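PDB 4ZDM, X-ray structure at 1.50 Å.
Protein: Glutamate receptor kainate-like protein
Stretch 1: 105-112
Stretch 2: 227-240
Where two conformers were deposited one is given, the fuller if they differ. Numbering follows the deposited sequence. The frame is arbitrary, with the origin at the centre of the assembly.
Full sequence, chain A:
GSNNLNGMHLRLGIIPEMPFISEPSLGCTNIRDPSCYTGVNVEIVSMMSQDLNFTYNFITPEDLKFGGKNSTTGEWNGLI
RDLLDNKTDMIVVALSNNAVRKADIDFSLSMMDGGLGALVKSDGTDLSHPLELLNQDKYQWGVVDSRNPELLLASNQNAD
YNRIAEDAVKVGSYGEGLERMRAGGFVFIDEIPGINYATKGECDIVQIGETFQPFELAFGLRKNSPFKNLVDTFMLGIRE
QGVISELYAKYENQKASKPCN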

# COMPACT_ATOMS: atom_id res chain seq x y z
N ILE A 105 13.66 -7.96 10.54
CA ILE A 105 13.42 -7.91 9.09
C ILE A 105 14.49 -8.72 8.38
O ILE A 105 15.51 -9.09 8.97
CB ILE A 105 13.42 -6.47 8.57
CG1 ILE A 105 14.77 -5.78 8.74
CG2 ILE A 105 12.31 -5.68 9.26
CD1 ILE A 105 14.91 -4.50 7.86
N ASP A 106 14.24 -9.00 7.12
CA ASP A 106 15.22 -9.61 6.22
C ASP A 106 15.92 -8.55 5.39
O ASP A 106 15.40 -7.44 5.17
CB ASP A 106 14.58 -10.60 5.27
CG ASP A 106 14.36 -12.00 5.86
OD1 ASP A 106 14.84 -12.29 6.98
OD2 ASP A 106 13.75 -12.81 5.13
N PHE A 107 17.11 -8.90 4.94
CA PHE A 107 17.90 -8.09 4.01
C PHE A 107 18.07 -8.87 2.73
O PHE A 107 18.32 -10.09 2.75
CB PHE A 107 19.25 -7.75 4.62
CG PHE A 107 19.14 -6.74 5.70
CD1 PHE A 107 18.83 -7.13 7.00
CD2 PHE A 107 19.27 -5.42 5.44
CE1 PHE A 107 18.70 -6.18 8.01
CE2 PHE A 107 19.15 -4.46 6.42
CZ PHE A 107 18.85 -4.85 7.73
N SER A 108 17.95 -8.15 1.64
CA SER A 108 18.29 -8.72 0.34
C SER A 108 19.75 -9.02 0.26
O SER A 108 20.56 -8.59 1.06
CB SER A 108 17.92 -7.75 -0.80
OG SER A 108 18.80 -6.63 -0.89
N LEU A 109 20.09 -9.76 -0.80
CA LEU A 109 21.47 -9.81 -1.26
C LEU A 109 21.95 -8.38 -1.41
O LEU A 109 21.22 -7.50 -1.87
CB LEU A 109 21.54 -10.62 -2.56
CG LEU A 109 22.88 -10.90 -3.16
CD1 LEU A 109 22.88 -12.36 -3.76
CD2 LEU A 109 23.13 -9.88 -4.22
N SER A 110 23.20 -8.11 -0.99
CA SER A 110 23.63 -6.74 -0.85
C SER A 110 24.03 -6.07 -2.12
O SER A 110 24.49 -6.74 -3.07
CB SER A 110 24.75 -6.69 0.16
OG SER A 110 25.87 -7.45 -0.29
N MET A 111 23.87 -4.75 -2.16
CA MET A 111 24.32 -3.95 -3.30
C MET A 111 25.82 -3.61 -3.21
O MET A 111 26.47 -3.41 -4.22
CB MET A 111 23.46 -2.68 -3.45
CG MET A 111 23.43 -1.76 -2.27
SD MET A 111 22.38 -0.32 -2.61
CE MET A 111 21.01 -1.08 -1.74
N MET A 112 26.38 -3.54 -2.01
CA MET A 112 27.77 -3.24 -1.80
C MET A 112 28.10 -3.36 -0.34
O MET A 112 27.21 -3.51 0.51
CB MET A 112 28.12 -1.85 -2.30
CG MET A 112 27.50 -0.78 -1.53
SD MET A 112 27.72 0.90 -2.27
CE MET A 112 27.03 0.73 -3.81
N PHE A 227 8.62 -12.32 -2.54
CA PHE A 227 9.38 -11.82 -3.67
C PHE A 227 10.88 -11.64 -3.35
O PHE A 227 11.64 -11.20 -4.18
CB PHE A 227 8.75 -10.52 -4.25
CG PHE A 227 8.55 -9.42 -3.25
CD1 PHE A 227 9.57 -8.56 -2.93
CD2 PHE A 227 7.34 -9.25 -2.65
CE1 PHE A 227 9.40 -7.55 -2.02
CE2 PHE A 227 7.14 -8.22 -1.75
CZ PHE A 227 8.17 -7.39 -1.42
N LYS A 228 11.32 -12.08 -2.16
CA LYS A 228 12.74 -11.97 -1.82
C LYS A 228 13.66 -12.70 -2.81
O LYS A 228 14.67 -12.14 -3.21
CB LYS A 228 13.04 -12.50 -0.42
CG LYS A 228 14.50 -12.25 -0.01
CD LYS A 228 14.73 -12.57 1.43
CE LYS A 228 16.13 -12.19 1.84
NZ LYS A 228 17.20 -13.00 1.17
N ASN A 229 13.34 -13.93 -3.19
CA ASN A 229 14.24 -14.63 -4.06
C ASN A 229 14.40 -13.95 -5.41
O ASN A 229 15.50 -13.93 -5.96
CB ASN A 229 13.77 -16.09 -4.27
CG ASN A 229 13.88 -16.93 -3.00
OD1 ASN A 229 14.66 -16.64 -2.11
ND2 ASN A 229 13.08 -17.99 -2.94
N LEU A 230 13.34 -13.36 -5.96
CA LEU A 230 13.43 -12.65 -7.23
C LEU A 230 14.25 -11.37 -7.10
O LEU A 230 15.04 -11.02 -7.99
CB LEU A 230 12.03 -12.34 -7.80
CG LEU A 230 11.25 -13.57 -8.30
CD1 LEU A 230 9.85 -13.11 -8.65
CD2 LEU A 230 11.91 -14.17 -9.49
N VAL A 231 14.10 -10.66 -5.99
CA VAL A 231 14.89 -9.46 -5.73
C VAL A 231 16.37 -9.84 -5.64
O VAL A 231 17.23 -9.20 -6.21
CB VAL A 231 14.41 -8.77 -4.45
CG1 VAL A 231 15.34 -7.72 -3.96
CG2 VAL A 231 13.05 -8.12 -4.68
N ASP A 232 16.64 -10.89 -4.88
CA ASP A 232 18.04 -11.36 -4.69
C ASP A 232 18.71 -11.73 -6.01
O ASP A 232 19.84 -11.35 -6.26
CB ASP A 232 18.09 -12.53 -3.74
CG ASP A 232 17.87 -12.16 -2.29
OD1 ASP A 232 17.78 -10.98 -1.92
OD2 ASP A 232 17.76 -13.13 -1.46
N THR A 233 17.99 -12.44 -6.88
CA THR A 233 18.53 -12.87 -8.17
C THR A 233 18.82 -11.64 -9.02
O THR A 233 19.88 -11.53 -9.66
CB THR A 233 17.56 -13.80 -8.84
OG1 THR A 233 17.58 -15.04 -8.09
CG2 THR A 233 18.00 -14.08 -10.28
N PHE A 234 17.88 -10.68 -9.05
CA PHE A 234 18.14 -9.48 -9.82
C PHE A 234 19.34 -8.72 -9.29
O PHE A 234 20.19 -8.26 -10.06
CB PHE A 234 16.90 -8.56 -9.81
CG PHE A 234 17.14 -7.32 -10.58
CD1 PHE A 234 17.00 -7.33 -11.94
CD2 PHE A 234 17.61 -6.19 -9.95
CE1 PHE A 234 17.31 -6.22 -12.69
CE2 PHE A 234 17.90 -5.05 -10.74
CZ PHE A 234 17.74 -5.12 -12.06
N MET A 235 19.43 -8.55 -7.96
CA MET A 235 20.50 -7.79 -7.40
C MET A 235 21.85 -8.44 -7.70
O MET A 235 22.85 -7.74 -7.98
CB MET A 235 20.29 -7.63 -5.90
CG MET A 235 21.22 -6.64 -5.25
SD MET A 235 20.74 -4.93 -5.55
CE MET A 235 19.58 -4.69 -4.20
N LEU A 236 21.90 -9.74 -7.60
CA LEU A 236 23.13 -10.44 -7.86
C LEU A 236 23.58 -10.24 -9.29
O LEU A 236 24.78 -10.09 -9.57
CB LEU A 236 22.99 -11.92 -7.57
CG LEU A 236 24.24 -12.77 -7.84
CD1 LEU A 236 25.49 -12.34 -7.07
CD2 LEU A 236 23.89 -14.20 -7.55
N GLY A 237 22.66 -10.23 -10.22
CA GLY A 237 23.06 -10.05 -11.60
C GLY A 237 23.72 -8.72 -11.83
O GLY A 237 24.80 -8.63 -12.47
N ILE A 238 23.12 -7.63 -11.36
CA ILE A 238 23.72 -6.32 -11.56
C ILE A 238 24.97 -6.13 -10.69
O ILE A 238 25.87 -5.40 -11.06
CB ILE A 238 22.74 -5.17 -11.34
CG1 ILE A 238 21.97 -5.19 -10.02
CG2 ILE A 238 21.75 -5.15 -12.52
CD1 ILE A 238 21.32 -3.88 -9.66
N ARG A 239 25.09 -6.81 -9.55
CA ARG A 239 26.30 -6.72 -8.77
C ARG A 239 27.44 -7.42 -9.48
O ARG A 239 28.53 -6.84 -9.66
CB ARG A 239 26.06 -7.33 -7.37
CG ARG A 239 27.24 -7.09 -6.41
CD ARG A 239 26.99 -7.60 -5.01
NE ARG A 239 27.04 -9.04 -4.93
CZ ARG A 239 26.70 -9.75 -3.87
NH1 ARG A 239 26.13 -9.18 -2.84
NH2 ARG A 239 26.92 -11.04 -3.82
N GLU A 240 27.21 -8.66 -9.88
CA GLU A 240 28.27 -9.48 -10.51
C GLU A 240 28.72 -8.87 -11.83
O GLU A 240 29.89 -8.96 -12.17
CB GLU A 240 27.79 -10.91 -10.74
CG GLU A 240 28.86 -11.90 -11.25
CD GLU A 240 29.08 -11.86 -12.74
OE1 GLU A 240 30.21 -12.26 -13.15
OE2 GLU A 240 28.18 -11.50 -13.51
O HOH W 1 24.89 -10.40 -0.25

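The extended segment 105-112 lies along one side of helix 228-240, burying 564 Å² in total, and two direct hydrogen bonds join them. Near the start of the helix, Leu109 N donates to Asp232 OD1 (2.8 Å, 165° at the hydrogen), so a carboxylate oxygen satisfies a loop amide. The other oxygen is used within the helix: Lys228 NZ forms a salt bridge to Asp232 OD2 (2.7 Å), one turn apart. Aspartate thus serves both partners with a short side chain (chi1 m). The extended Lys228 chain also lays its methylenes against the strand residues Asp106 and Phe107, with Lys228 CE 3.2 Å from Phe107 O; its NZ, 3.5 Å from that same Phe107 O, is too poorly angled to bond it. Further along, Arg239 NH1 donates to Ser110 O (2.9 Å, 144°), which lies near the guanidinium plane, while Leu109 CD2 covers one face, 3.4 Å from Arg239 NH1. Water 1 adds a bridge, accepting from Ser110 N (2.9 Å) and Arg239 NH1 (3.1 Å). Between these polar ends, Leu109, the most covered residue, packs CD2 on Met235 CG (3.9 Å) and CD1 on Leu236 CB (3.8 Å); buried Met235 also brings SD to Met111 CB (4.1 Å). Ser108 OG, donating to Leu109 O (2.8 Å), ties down the loop itself; it and Ser110 OG are also hydrogen-bonded elsewhere in the structure.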